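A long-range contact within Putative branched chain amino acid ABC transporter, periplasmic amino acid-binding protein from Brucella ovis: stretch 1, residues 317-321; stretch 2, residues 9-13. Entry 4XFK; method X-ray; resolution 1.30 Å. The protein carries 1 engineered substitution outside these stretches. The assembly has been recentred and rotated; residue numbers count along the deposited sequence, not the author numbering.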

# COMPACT_ATOMS: atom_id res chain seq x y z
N GLU A 317 -0.02 -18.33 29.59
CA GLU A 317 0.08 -19.74 29.93
C GLU A 317 0.25 -20.60 28.68
O GLU A 317 0.08 -21.82 28.72
CB GLU A 317 -1.15 -20.20 30.72
N GLY A 318 0.57 -19.96 27.56
CA GLY A 318 0.86 -20.67 26.33
C GLY A 318 -0.12 -20.44 25.20
O GLY A 318 0.17 -20.76 24.05
N LYS A 319 -1.29 -19.89 25.52
CA LYS A 319 -2.30 -19.63 24.51
C LYS A 319 -2.04 -18.32 23.79
O LYS A 319 -1.40 -17.41 24.33
CB LYS A 319 -3.71 -19.61 25.12
N ILE A 320 -2.53 -18.21 22.56
CA ILE A 320 -2.41 -16.98 21.81
C ILE A 320 -3.71 -16.21 21.84
O ILE A 320 -4.77 -16.75 21.54
CB ILE A 320 -1.99 -17.26 20.37
CG1 ILE A 320 -0.57 -17.83 20.39
CG2 ILE A 320 -2.09 -16.00 19.53
CD1 ILE A 320 0.01 -18.08 19.05
N ASN A 321 -3.62 -14.94 22.24
CA ASN A 321 -4.78 -14.09 22.41
C ASN A 321 -4.70 -12.93 21.44
O ASN A 321 -3.88 -12.04 21.60
CB ASN A 321 -4.83 -13.60 23.86
CG ASN A 321 -6.10 -12.83 24.17
OD1 ASN A 321 -6.48 -11.92 23.45
ND2 ASN A 321 -6.75 -13.20 25.27
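Stretch 2, residues 9-13: AEPLK

Stretch 2 lies beside stretch 1 as a second irregular segment. The residues that touch are at least 308 apart in the sequence of one chain. Stretch 1 has no regular helix or strand, and its contact with stretch 2 is not a strand pairing. The two backbones run in broadly the same direction. Gly318 CA lies 4.8 Å from Ala9 CA, and Lys319 CA lies 5.7 Å from Glu10 CA. Beyond that point the chains spread, with Ile320 CA 7.9 Å from Pro11 CA. Side chains therefore carry the contact further along. About 268 Å² is buried, counting both sides.

Ile320 and Glu10 cover the most surface, and Gly318 comes next. Glu10 meets stretch 1 twice by hydrogen bonds. Its backbone donates from Glu10 N to Gly318 O at 3.3 Å, a rather long bond with a nearly straight angle of 160°. Its side chain then accepts one from the backbone of stretch 1. Ile320 N lies 3.0 Å from Glu10 OE1, with an angle of 165°. The CA-to-CB bond of Glu10 points toward stretch 1, and chi1 and chi2 are m and t. This extended side chain brings the carboxylate to the backbone of Lys319 and Ile320. Glu10 OE1 is also 3.7 Å from Lys319 CA. The CA-to-CB bond of Lys319 points away overall, although its CB comes within 4.0 Å of Glu10 OE2. The rest of its side chain is not modelled.

Gly318 supplies its carbonyl rather than a side chain. Its phi of 115° and psi of -16° would press a CB against the preceding carbonyl O, so this conformation calls for glycine. Gly318 O also lies 4.0 Å from Ala9 CA.

The CA-to-CB bond of Ile320 points toward stretch 2, and the side chain is an m, t rotamer. Its CD1 reaches across the widening gap and rests against the backbone of stretch 2. Ile320 CD1 is 3.3 Å from Glu10 O, 3.6 Å from Pro11 C and 3.5 Å from Leu12 N. Ile320 CD1 also packs on Leu12 CB at 3.8 Å, an apolar contact with a buried residue. Ile320 thus gives its backbone N to the Glu10 carboxylate, while its CD1 lies along the backbone from Glu10 O to Leu12 N.

The CA-to-CB bond of Pro11 points away, and the residue covers little surface. Glu317, Asn321 and Lys13 make no contact across the pair. The CA-to-CB bond of Asn321 points away, and its side chain caps a backbone N just after stretch 1.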

# COMPACT_ATOMS: atom_id res chain seq x y z
N ALA A 9 3.00 -25.14 23.63
CA ALA A 9 2.70 -23.79 23.19
C ALA A 9 1.97 -23.78 21.85
O ALA A 9 2.36 -24.48 20.92
CB ALA A 9 3.98 -22.96 23.10
N GLU A 10 0.92 -22.97 21.76
CA GLU A 10 0.23 -22.79 20.49
C GLU A 10 1.12 -21.99 19.54
O GLU A 10 1.57 -20.90 19.88
CB GLU A 10 -1.09 -22.03 20.70
CG GLU A 10 -2.14 -22.75 21.52
CD GLU A 10 -3.40 -21.92 21.70
OE1 GLU A 10 -3.42 -20.76 21.22
OE2 GLU A 10 -4.37 -22.42 22.31
N PRO A 11 1.37 -22.52 18.34
CA PRO A 11 2.07 -21.67 17.37
C PRO A 11 1.15 -20.62 16.76
O PRO A 11 -0.06 -20.82 16.65
CB PRO A 11 2.50 -22.65 16.28
CG PRO A 11 1.53 -23.79 16.39
CD PRO A 11 1.17 -23.90 17.85
N LEU A 12 1.74 -19.50 16.37
CA LEU A 12 1.03 -18.48 15.62
C LEU A 12 0.98 -18.90 14.16
O LEU A 12 2.01 -19.23 13.56
CB LEU A 12 1.74 -17.14 15.77
CG LEU A 12 1.03 -15.93 15.15
CD1 LEU A 12 -0.32 -15.71 15.80
CD2 LEU A 12 1.91 -14.71 15.31
N LYS A 13 -0.22 -18.90 13.59
CA LYS A 13 -0.43 -19.26 12.20
C LYS A 13 -0.96 -18.05 11.44
O LYS A 13 -2.05 -17.53 11.76
CB LYS A 13 -1.41 -20.43 12.08
CG LYS A 13 -0.89 -21.73 12.72
CD LYS A 13 -1.88 -22.87 12.52
CE LYS A 13 -1.37 -24.18 13.10
NZ LYS A 13 -2.29 -25.30 12.77